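Local coordinates for excinuclease ABC, subunit A. (Deinococcus radiodurans, PDB 2VF7), which binds DNA, ATP and zinc as a UvrA-family ABC ATPase and probably takes part in recognising damaged DNA for excision repair, at residues G14-R19 with V31-D36; R19-H24 with P83-I88; N25-S30 with G461-Y466; D89-A94 with G400-L405. The protein carries 1 engineered substitution. All coordinates share one frame; numbering follows the deposited sequence.

Contact 1 (G14-R19 with V31-D36); sequences GFVQVR and VKVPRD
Arg-35 N gives its hydrogen to Gly-14 O at 2.7 Å, and a water bonded to both Gly-14 O and Arg-35 O bridges the strands at the open end of the hairpin. From there the two antiparallel strands are tied by reciprocal amide bonds, Val-16 with Val-33 and Val-18 with Val-31; Val-16 N to Val-33 O, at 2.7 Å, is the tighter of its pair. The Arg-35 guanidinium lies with one face over Gly-14, NH1 being 3.4 Å from Gly-14 CA, while NH2 hydrogen-bonds to Gly-90 O, in the loop after strand 87-89.

On the face carrying Phe-15, Gln-17, Lys-32 and Pro-34, the lysine runs extended beyond CG and passes obliquely over one face of the Phe-15 ring. Its CE makes a CH-pi contact and NZ a cation-pi contact, NZ standing 4.3 Å from the ring centroid. Pro-34 CD packs 3.6 Å from Phe-15 CE2. Gln-17 bends at chi2 (62°), and its OE1 lies 3.2 Å from Lys-32 CB.

The other face is aliphatic: Val-16 CB meets Val-33 CG2 at 3.9 Å, and Val-18 CB meets Val-31 CG1. The valines continue onto Leu-57 of helix 49-69 and Val-451 of strand 449-453. The hairpin is thus two-sided, its valine face sealed against the nucleotide-binding core and its other face carrying a lysine whose charge the ring probably eases in part.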
# COMPACT_ATOMS: atom_id res chain seq x y z
N GLY A 14 22.59 17.13 17.06
CA GLY A 14 21.42 16.85 16.24
C GLY A 14 21.85 16.32 14.89
O GLY A 14 21.36 16.80 13.87
N PHE A 15 22.75 15.34 14.87
CA PHE A 15 23.31 14.82 13.62
C PHE A 15 22.78 13.46 13.20
O PHE A 15 22.57 12.58 14.04
CB PHE A 15 24.83 14.74 13.70
CG PHE A 15 25.50 16.08 13.65
CD1 PHE A 15 25.88 16.71 14.81
CD2 PHE A 15 25.75 16.70 12.43
CE1 PHE A 15 26.50 17.94 14.77
CE2 PHE A 15 26.35 17.94 12.37
CZ PHE A 15 26.73 18.56 13.55
N VAL A 16 22.56 13.32 11.90
CA VAL A 16 22.33 12.03 11.25
C VAL A 16 23.74 11.47 10.98
O VAL A 16 24.62 12.19 10.55
CB VAL A 16 21.54 12.19 9.91
CG1 VAL A 16 21.22 10.83 9.28
CG2 VAL A 16 20.24 13.04 10.10
N GLN A 17 23.97 10.21 11.31
CA GLN A 17 25.29 9.62 11.14
C GLN A 17 25.22 8.45 10.17
O GLN A 17 24.43 7.53 10.36
CB GLN A 17 25.90 9.21 12.48
CG GLN A 17 27.34 8.67 12.38
CD GLN A 17 28.35 9.69 11.83
OE1 GLN A 17 28.54 10.76 12.42
NE2 GLN A 17 29.01 9.36 10.71
N VAL A 18 26.04 8.51 9.13
CA VAL A 18 26.04 7.54 8.04
C VAL A 18 27.40 6.85 7.99
O VAL A 18 28.45 7.51 8.00
CB VAL A 18 25.77 8.24 6.69
CG1 VAL A 18 26.07 7.32 5.49
CG2 VAL A 18 24.33 8.78 6.65
N ARG A 19 27.35 5.53 7.93
CA ARG A 19 28.55 4.71 7.90
C ARG A 19 28.48 3.60 6.86
O ARG A 19 27.46 2.90 6.76
CB ARG A 19 28.75 4.10 9.28
CG ARG A 19 30.02 3.32 9.42
CD ARG A 19 30.24 2.94 10.87
NE ARG A 19 29.30 1.93 11.37
CZ ARG A 19 29.38 0.63 11.08
NH1 ARG A 19 30.32 0.19 10.25
NH2 ARG A 19 28.50 -0.22 11.59
N VAL A 31 29.69 9.86 6.65
CA VAL A 31 29.39 11.28 6.72
C VAL A 31 28.37 11.54 7.82
O VAL A 31 27.60 10.66 8.17
CB VAL A 31 28.93 11.86 5.33
CG1 VAL A 31 27.54 11.39 4.97
CG2 VAL A 31 28.97 13.36 5.34
N LYS A 32 28.40 12.74 8.38
CA LYS A 32 27.37 13.19 9.32
C LYS A 32 26.74 14.49 8.80
O LYS A 32 27.43 15.32 8.20
CB LYS A 32 27.94 13.39 10.72
CG LYS A 32 28.58 14.74 10.95
CD LYS A 32 29.31 14.85 12.30
CE LYS A 32 29.93 16.25 12.47
NZ LYS A 32 30.31 16.55 13.87
N VAL A 33 25.44 14.65 9.04
CA VAL A 33 24.72 15.87 8.62
C VAL A 33 23.69 16.29 9.68
O VAL A 33 22.96 15.44 10.21
CB VAL A 33 24.04 15.72 7.21
CG1 VAL A 33 25.04 15.35 6.18
CG2 VAL A 33 22.95 14.69 7.22
N PRO A 34 23.62 17.60 9.97
CA PRO A 34 22.69 18.09 10.98
C PRO A 34 21.23 17.90 10.57
O PRO A 34 20.89 17.98 9.38
CB PRO A 34 23.05 19.57 11.11
CG PRO A 34 23.72 19.93 9.87
CD PRO A 34 24.40 18.70 9.38
N ARG A 35 20.38 17.62 11.54
CA ARG A 35 18.95 17.60 11.27
C ARG A 35 18.48 18.98 11.68
O ARG A 35 19.23 19.71 12.34
CB ARG A 35 18.25 16.40 11.97
CG ARG A 35 17.70 16.65 13.36
CD ARG A 35 16.91 15.42 13.92
NE ARG A 35 17.72 14.21 13.86
CZ ARG A 35 18.65 13.87 14.74
NH1 ARG A 35 18.89 14.64 15.78
NH2 ARG A 35 19.35 12.76 14.57
N ASP A 36 17.29 19.38 11.22
CA ASP A 36 16.71 20.73 11.48
C ASP A 36 17.50 21.86 10.83
O ASP A 36 17.58 22.98 11.33
CB ASP A 36 16.51 21.01 12.99
CG ASP A 36 15.72 19.90 13.70
OD1 ASP A 36 14.54 19.68 13.39
OD2 ASP A 36 16.29 19.25 14.61
O HOH W 1 21.22 19.40 14.45

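Contact 2 (R19-H24 with P83-I88); sequences RGARQH and PDVDAI. With ADP (adenosine-5'-diphosphate), chain E.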
# COMPACT_ATOMS: atom_id res chain seq x y z
N ARG A 19 27.35 5.53 7.93
CA ARG A 19 28.55 4.71 7.90
C ARG A 19 28.48 3.60 6.86
O ARG A 19 27.46 2.90 6.76
CB ARG A 19 28.75 4.10 9.28
CG ARG A 19 30.02 3.32 9.42
CD ARG A 19 30.24 2.94 10.87
NE ARG A 19 29.30 1.93 11.37
CZ ARG A 19 29.38 0.63 11.08
NH1 ARG A 19 30.32 0.19 10.25
NH2 ARG A 19 28.50 -0.22 11.59
N GLY A 20 29.55 3.44 6.09
CA GLY A 20 29.67 2.32 5.14
C GLY A 20 28.75 2.40 3.93
O GLY A 20 28.29 1.38 3.44
N ALA A 21 28.50 3.60 3.45
CA ALA A 21 27.62 3.80 2.29
C ALA A 21 28.39 3.51 1.00
O ALA A 21 29.35 4.21 0.67
CB ALA A 21 27.05 5.24 2.29
N ARG A 22 28.00 2.45 0.29
CA ARG A 22 28.62 2.17 -1.00
C ARG A 22 27.63 1.97 -2.17
O ARG A 22 27.86 1.17 -3.07
CB ARG A 22 29.68 1.05 -0.86
CG ARG A 22 29.12 -0.28 -0.48
CD ARG A 22 30.04 -1.15 0.35
NE ARG A 22 29.17 -1.96 1.19
CZ ARG A 22 29.09 -1.89 2.51
NH1 ARG A 22 29.91 -1.10 3.18
NH2 ARG A 22 28.21 -2.64 3.16
N GLN A 23 26.55 2.75 -2.17
CA GLN A 23 25.54 2.73 -3.23
C GLN A 23 26.13 3.27 -4.51
O GLN A 23 26.70 4.34 -4.50
CB GLN A 23 24.33 3.56 -2.82
CG GLN A 23 23.13 3.44 -3.74
CD GLN A 23 22.44 2.12 -3.56
OE1 GLN A 23 22.67 1.42 -2.57
NE2 GLN A 23 21.61 1.75 -4.53
N HIS A 24 25.97 2.53 -5.60
CA HIS A 24 26.62 2.83 -6.88
C HIS A 24 28.11 3.14 -6.70
O HIS A 24 28.90 2.24 -6.31
CB HIS A 24 25.89 3.93 -7.64
CG HIS A 24 24.40 3.80 -7.59
ND1 HIS A 24 23.57 4.87 -7.36
CD2 HIS A 24 23.60 2.71 -7.70
CE1 HIS A 24 22.32 4.45 -7.33
NE2 HIS A 24 22.31 3.14 -7.54
N PRO A 83 19.17 -0.21 0.08
CA PRO A 83 20.42 0.54 -0.09
C PRO A 83 21.62 -0.22 0.48
O PRO A 83 21.48 -0.97 1.45
CB PRO A 83 20.16 1.83 0.71
CG PRO A 83 18.67 1.91 0.85
CD PRO A 83 18.22 0.50 0.95
N ASP A 84 22.78 -0.07 -0.16
CA ASP A 84 24.00 -0.70 0.31
C ASP A 84 24.64 0.22 1.34
O ASP A 84 25.27 1.20 0.99
CB ASP A 84 24.94 -0.97 -0.85
CG ASP A 84 25.95 -2.07 -0.55
OD1 ASP A 84 26.28 -2.30 0.64
OD2 ASP A 84 26.43 -2.71 -1.51
N VAL A 85 24.43 -0.09 2.61
CA VAL A 85 24.91 0.77 3.71
C VAL A 85 25.00 -0.01 5.04
O VAL A 85 24.10 -0.77 5.40
CB VAL A 85 24.04 2.07 3.81
CG1 VAL A 85 22.59 1.75 4.17
CG2 VAL A 85 24.68 3.10 4.75
N ASP A 86 26.11 0.16 5.76
CA ASP A 86 26.32 -0.53 7.05
C ASP A 86 25.38 -0.06 8.16
O ASP A 86 24.75 -0.88 8.81
CB ASP A 86 27.78 -0.40 7.52
CG ASP A 86 28.73 -1.26 6.72
OD1 ASP A 86 28.25 -2.28 6.18
OD2 ASP A 86 29.95 -0.94 6.64
N ALA A 87 25.30 1.25 8.39
CA ALA A 87 24.47 1.83 9.45
C ALA A 87 24.12 3.30 9.18
O ALA A 87 24.94 4.06 8.67
CB ALA A 87 25.18 1.72 10.79
N ILE A 88 22.88 3.68 9.51
CA ILE A 88 22.46 5.09 9.59
C ILE A 88 21.70 5.30 10.90
O ILE A 88 20.72 4.60 11.17
CB ILE A 88 21.54 5.55 8.42
CG1 ILE A 88 22.16 5.24 7.05
CG2 ILE A 88 21.29 7.05 8.53
CD1 ILE A 88 21.22 5.47 5.84
PB ADP E . 24.99 12.99 -9.22
O1B ADP E . 26.00 13.98 -8.71
O2B ADP E . 24.80 13.03 -10.70
O3B ADP E . 23.67 13.09 -8.46
PA ADP E . 24.78 10.21 -9.33
O1A ADP E . 23.66 10.58 -10.31
O2A ADP E . 24.45 9.43 -8.11
O3A ADP E . 25.59 11.53 -8.90
O5' ADP E . 25.81 9.29 -10.17
C5' ADP E . 26.76 8.39 -9.59
C4' ADP E . 26.62 7.04 -10.27
O4' ADP E . 25.36 6.47 -9.88
C3' ADP E . 26.60 7.08 -11.80
O3' ADP E . 27.35 5.97 -12.35
C2' ADP E . 25.12 6.97 -12.12
O2' ADP E . 24.85 6.49 -13.43
C1' ADP E . 24.63 6.03 -11.02
N9 ADP E . 23.19 6.17 -10.73
C8 ADP E . 22.59 7.29 -10.26
N7 ADP E . 21.26 7.14 -10.10
C5 ADP E . 21.00 5.86 -10.45
C6 ADP E . 19.79 5.02 -10.48
N6 ADP E . 18.59 5.54 -10.11
N1 ADP E . 19.93 3.75 -10.89
C2 ADP E . 21.12 3.22 -11.26
N3 ADP E . 22.26 3.92 -11.25
C4 ADP E . 22.26 5.23 -10.86
O HOH W 2 24.79 3.77 0.23
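Arg-22 reaches across to Asp-84 and Asp-86. From CB, chi1 of 65° sets CG between the backbone N and the carbonyl carbon, where it lies 3.6 Å from Asp-84 CG. CD then passes Asp-84 OD1 more loosely. NE forms a salt bridge with that same oxygen, Asp-84 OD1, at 3.0 Å, although the guanidinium and carboxylate planes stand 90° apart. At the tip, NH2 points almost straight at Asp-86 OD1, 3.0 Å away; the oxygen lies in the guanidinium plane but is itself met from above its carboxylate plane. NH1 adds a weak bond to Asp-86 OD2, and its stronger partner is Asp-28.

Asp-86 is also within long ion-pair range of Arg-19, whose guanidinium has one face over Asp-86 CB. Arg-19, Arg-22, Asp-84 and Asp-86 thus make a salt-bridge network at the surface. Strand 15-21 is the middle strand of a three-stranded antiparallel sheet, and Arg-19 pairs with Ala-87 on its edge strand 87-89. Asp-86 and Ala-87 both face Arg-19 in a classic beta bulge, and Gly-20 and Ala-21 form a G1 bulge opposite Ile-29.

Farther on, Gln-23 OE1 accepts the amide of Asp-84, N to OE1 being 2.8 Å, and a water joins Gln-23 N to Asp-84 O. Gln-23 CG sits over the centre of one face of the His-24 ring, while the opposite face takes the ADP adenine, with His-24 CE1 3.6 Å from ADP C4.

Contact 3 (N25-S30 with G461-Y466); sequences NLKDIS and GGEILY. With ADP (adenosine-5'-diphosphate), chain E.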
# COMPACT_ATOMS: atom_id res chain seq x y z
N ASN A 25 28.51 4.37 -6.95
CA ASN A 25 29.93 4.67 -6.92
C ASN A 25 30.42 5.23 -5.58
O ASN A 25 31.55 5.67 -5.47
CB ASN A 25 30.31 5.57 -8.10
CG ASN A 25 29.74 6.95 -7.97
OD1 ASN A 25 28.58 7.13 -7.59
ND2 ASN A 25 30.55 7.95 -8.31
N LEU A 26 29.57 5.22 -4.56
CA LEU A 26 30.01 5.69 -3.26
C LEU A 26 31.13 4.76 -2.80
O LEU A 26 31.08 3.56 -3.04
CB LEU A 26 28.83 5.72 -2.29
CG LEU A 26 27.87 6.93 -2.20
CD1 LEU A 26 28.01 7.96 -3.31
CD2 LEU A 26 26.44 6.49 -2.08
N LYS A 27 32.17 5.33 -2.20
CA LYS A 27 33.35 4.55 -1.84
C LYS A 27 33.32 4.07 -0.41
O LYS A 27 34.29 4.24 0.32
CB LYS A 27 34.63 5.38 -2.05
CG LYS A 27 34.85 5.94 -3.45
CD LYS A 27 35.30 4.88 -4.42
CE LYS A 27 35.27 5.40 -5.85
NZ LYS A 27 35.97 4.44 -6.74
N ASP A 28 32.21 3.48 0.03
CA ASP A 28 32.16 2.97 1.41
C ASP A 28 32.46 4.14 2.35
O ASP A 28 33.44 4.11 3.10
CB ASP A 28 33.22 1.87 1.59
CG ASP A 28 32.91 0.91 2.72
OD1 ASP A 28 33.85 0.27 3.22
OD2 ASP A 28 31.73 0.77 3.11
N ILE A 29 31.64 5.20 2.26
CA ILE A 29 31.89 6.47 2.94
C ILE A 29 31.22 6.58 4.33
O ILE A 29 30.26 5.85 4.64
CB ILE A 29 31.47 7.73 2.06
CG1 ILE A 29 29.96 7.85 1.91
CG2 ILE A 29 32.12 7.70 0.69
CD1 ILE A 29 29.28 8.67 3.00
N SER A 30 31.75 7.49 5.15
CA SER A 30 31.12 7.92 6.39
C SER A 30 30.89 9.42 6.31
O SER A 30 31.79 10.16 5.94
CB SER A 30 32.01 7.62 7.59
OG SER A 30 32.19 6.24 7.76
N GLY A 461 35.05 9.59 -8.64
CA GLY A 461 34.34 10.37 -7.64
C GLY A 461 33.85 9.49 -6.52
O GLY A 461 34.49 8.49 -6.17
N GLY A 462 32.72 9.86 -5.93
CA GLY A 462 32.10 9.02 -4.89
C GLY A 462 32.71 9.11 -3.51
O GLY A 462 32.47 8.25 -2.68
N GLU A 463 33.50 10.15 -3.26
CA GLU A 463 34.02 10.43 -1.90
C GLU A 463 33.62 11.79 -1.34
O GLU A 463 33.14 12.67 -2.06
CB GLU A 463 35.53 10.21 -1.82
CG GLU A 463 36.29 10.58 -3.06
CD GLU A 463 37.54 9.74 -3.23
OE1 GLU A 463 37.88 8.95 -2.33
OE2 GLU A 463 38.19 9.86 -4.29
N ILE A 464 33.78 11.95 -0.03
CA ILE A 464 33.32 13.15 0.66
C ILE A 464 34.50 14.07 0.75
O ILE A 464 35.49 13.74 1.37
CB ILE A 464 32.75 12.84 2.10
CG1 ILE A 464 31.61 11.80 2.06
CG2 ILE A 464 32.31 14.12 2.82
CD1 ILE A 464 30.52 12.09 1.06
N LEU A 465 34.39 15.22 0.10
CA LEU A 465 35.46 16.19 0.14
C LEU A 465 35.33 17.06 1.39
O LEU A 465 36.33 17.47 2.00
CB LEU A 465 35.46 17.06 -1.12
CG LEU A 465 35.38 16.31 -2.45
CD1 LEU A 465 35.71 17.25 -3.58
CD2 LEU A 465 36.27 15.07 -2.48
N TYR A 466 34.08 17.33 1.76
CA TYR A 466 33.77 18.23 2.85
C TYR A 466 32.38 17.94 3.43
O TYR A 466 31.46 17.66 2.70
CB TYR A 466 33.86 19.68 2.36
CG TYR A 466 33.64 20.73 3.44
CD1 TYR A 466 34.56 20.88 4.48
CD2 TYR A 466 32.51 21.56 3.43
CE1 TYR A 466 34.37 21.80 5.46
CE2 TYR A 466 32.30 22.50 4.42
CZ TYR A 466 33.25 22.62 5.44
OH TYR A 466 33.10 23.53 6.46
PB ADP E . 24.99 12.99 -9.22
O1B ADP E . 26.00 13.98 -8.71
O2B ADP E . 24.80 13.03 -10.70
O3B ADP E . 23.67 13.09 -8.46
PA ADP E . 24.78 10.21 -9.33
O1A ADP E . 23.66 10.58 -10.31
O2A ADP E . 24.45 9.43 -8.11
O3A ADP E . 25.59 11.53 -8.90
O5' ADP E . 25.81 9.29 -10.17
C5' ADP E . 26.76 8.39 -9.59
C4' ADP E . 26.62 7.04 -10.27
O4' ADP E . 25.36 6.47 -9.88
C3' ADP E . 26.60 7.08 -11.80
O3' ADP E . 27.35 5.97 -12.35
C2' ADP E . 25.12 6.97 -12.12
O2' ADP E . 24.85 6.49 -13.43
C1' ADP E . 24.63 6.03 -11.02
N9 ADP E . 23.19 6.17 -10.73
C8 ADP E . 22.59 7.29 -10.26
N7 ADP E . 21.26 7.14 -10.10
C5 ADP E . 21.00 5.86 -10.45
C6 ADP E . 19.79 5.02 -10.48
N6 ADP E . 18.59 5.54 -10.11
N1 ADP E . 19.93 3.75 -10.89
C2 ADP E . 21.12 3.22 -11.26
N3 ADP E . 22.26 3.92 -11.25
C4 ADP E . 22.26 5.23 -10.86
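The loop that leads from the ADP pocket into strand 29-34 meets Gly-461 and Gly-462, just ahead of strand 464-468, an edge strand of the nucleotide-binding sheet. Across the contact, Lys-27 N donates to Gly-462 O at 3.0 Å. The same carbonyl oxygen has Ile-29 CG2 at 3.4 Å and a CA-H contact from Leu-26, while Gly-462 CA returns a CA-H contact to Asn-25 O. Gly-462, at positive phi, brings its backbone so close that a CB would run into Asn-25 O.

Lys-27 turns at chi2 (-75°) and lays its chain over the glycines, CE lying 3.2 Å from Gly-461 O, before NZ hydrogen-bonds to Glu-459 O. Ile-29 and Ile-464 cross at about a right angle, with Ile-29 CD1 4.0 Å from Ile-464 CG1. Asn-25 faces the nucleotide: OD1 is 3.0 Å from ADP C5', and ND2 hydrogen-bonds to Gly-458 O, with a weaker bond to Ser-47 O of the P-loop.

The only hydrogen bond between the two segments is thus backbone to backbone; CA-H contacts and the isoleucine pair add to it, and Asn-25 carries the link to the ribose side of the ADP.

Contact 4 (D89-A94 with G400-L405); sequences DGLPPA and GVVYVL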
# COMPACT_ATOMS: atom_id res chain seq x y z
N ASP A 89 22.17 6.25 11.70
CA ASP A 89 21.59 6.56 13.00
C ASP A 89 21.08 8.00 13.03
O ASP A 89 21.69 8.89 12.46
CB ASP A 89 22.65 6.39 14.09
CG ASP A 89 23.24 4.98 14.15
OD1 ASP A 89 22.48 3.98 13.98
OD2 ASP A 89 24.46 4.86 14.37
N GLY A 90 19.95 8.24 13.70
CA GLY A 90 19.41 9.59 13.87
C GLY A 90 18.60 10.12 12.71
O GLY A 90 18.50 11.33 12.53
N LEU A 91 17.98 9.22 11.95
CA LEU A 91 17.30 9.56 10.70
C LEU A 91 15.77 9.53 10.86
O LEU A 91 15.21 8.45 11.05
CB LEU A 91 17.68 8.55 9.61
CG LEU A 91 18.03 8.97 8.18
CD1 LEU A 91 17.54 7.85 7.27
CD2 LEU A 91 17.48 10.32 7.72
N PRO A 92 15.11 10.71 10.76
CA PRO A 92 13.63 10.73 10.86
C PRO A 92 12.97 10.14 9.59
O PRO A 92 13.67 9.74 8.67
CB PRO A 92 13.28 12.22 11.05
CG PRO A 92 14.56 13.00 10.89
CD PRO A 92 15.68 12.05 10.51
N PRO A 93 11.62 10.01 9.57
CA PRO A 93 11.00 9.62 8.29
C PRO A 93 11.23 10.68 7.20
O PRO A 93 11.56 11.82 7.52
CB PRO A 93 9.52 9.50 8.66
CG PRO A 93 9.52 9.25 10.15
CD PRO A 93 10.63 10.14 10.65
N ALA A 94 11.07 10.29 5.93
CA ALA A 94 11.41 11.17 4.81
C ALA A 94 10.34 11.25 3.73
O ALA A 94 9.71 10.24 3.41
CB ALA A 94 12.75 10.73 4.20
N GLY A 400 8.50 17.15 11.95
CA GLY A 400 9.52 16.13 12.19
C GLY A 400 9.81 15.15 11.06
O GLY A 400 10.06 13.99 11.33
N VAL A 401 9.75 15.58 9.80
CA VAL A 401 10.17 14.72 8.67
C VAL A 401 11.39 15.39 8.01
O VAL A 401 11.69 16.54 8.33
CB VAL A 401 9.02 14.48 7.59
CG1 VAL A 401 7.89 13.66 8.15
CG2 VAL A 401 8.50 15.78 7.00
N VAL A 402 12.09 14.66 7.15
CA VAL A 402 13.08 15.22 6.23
C VAL A 402 12.50 15.37 4.82
O VAL A 402 11.95 14.42 4.27
CB VAL A 402 14.33 14.32 6.05
CG1 VAL A 402 15.51 15.17 5.50
CG2 VAL A 402 14.71 13.64 7.34
N TYR A 403 12.65 16.56 4.24
CA TYR A 403 12.32 16.78 2.83
C TYR A 403 13.56 16.62 1.97
O TYR A 403 14.59 17.22 2.24
CB TYR A 403 11.71 18.16 2.63
CG TYR A 403 10.30 18.26 3.18
CD1 TYR A 403 10.02 18.97 4.36
CD2 TYR A 403 9.25 17.63 2.53
CE1 TYR A 403 8.72 19.06 4.86
CE2 TYR A 403 7.95 17.70 3.02
CZ TYR A 403 7.68 18.42 4.17
OH TYR A 403 6.37 18.48 4.62
N VAL A 404 13.44 15.79 0.94
CA VAL A 404 14.54 15.54 0.00
C VAL A 404 14.23 16.18 -1.37
O VAL A 404 13.32 15.77 -2.08
CB VAL A 404 14.84 14.03 -0.12
CG1 VAL A 404 16.23 13.82 -0.67
CG2 VAL A 404 14.70 13.34 1.23
N LEU A 405 14.99 17.22 -1.70
CA LEU A 405 14.75 18.00 -2.91
C LEU A 405 15.87 17.85 -3.96
O LEU A 405 17.04 17.69 -3.62
CB LEU A 405 14.50 19.48 -2.56
CG LEU A 405 13.33 19.91 -1.65
CD1 LEU A 405 13.81 20.35 -0.28
CD2 LEU A 405 12.60 21.08 -2.27
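Pro-93 O receives the amide of Val-402, N to O being 2.9 Å, in a nearly straight bond that lies in the carbonyl plane. The CA of Val-401 adds a weaker CA-H contact to the same oxygen at 3.4 Å, and Val-402 CG2 closes in on it at 3.6 Å. On the partner strand, Val-402 O takes a CA-H contact from Ala-94, 3.3 Å from O to CA. The amide bond to Pro-93 O, with the backbone bonding of Val-402 to Val-95, makes Ala-94 and Val-402 a parallel bridge.

The side-chain packing is centred on Val-402. Its CG2, set anti to the carbonyl carbon and beside the backbone N, reaches Pro-92 CG at 3.6 Å and lies almost as near Pro-92 CD; the proline ring and the valine cross at about a right angle. Leu-91 CD2 approaches the same methyl, Val-402 CG2, from 4.3 Å. Pro-92 CB also rests on Gly-400 O, 3.7 Å away, and the ring of Pro-93 has its CD a little farther from that oxygen. Beyond the bridge, Ala-94 CB makes looser contacts with Val-402 CB and with Val-404 CG2.

Helix 49-69 covers this aliphatic patch, Ala-61 touching both Leu-91 and Ala-94, and Phe-54 touching Val-404. On the subunit boundary, Pro-93 packs on Pro-93 of the second subunit, which also touches Val-401. The parallel pairing of strands 94-96 and 402-406, with the helix that follows the P-loop packed over them, is characteristic of the nucleotide-binding core of an ABC ATPase.

Contacts 1 and 2 lie in one three-stranded antiparallel sheet, with strand 15-21 in the middle, and share Arg-19; their centres are 14 Å apart. Contact 3 sits about 11 Å from contact 2, centre to centre, joined to it by the Arg-22 to Asp-28 salt bridge. It also reaches strand 464-468, one edge of the six-stranded mixed sheet whose other edge, strand 94-96, begins in contact 4. Along the chain, contacts 1, 2 and 3 interlock; contact 4 follows the first two and falls between the segments of contact 3, its centre 10 Å from that of contact 1. The small sheet thus connects with both edges of the larger one, while only contacts 2 and 3 touch the ADP.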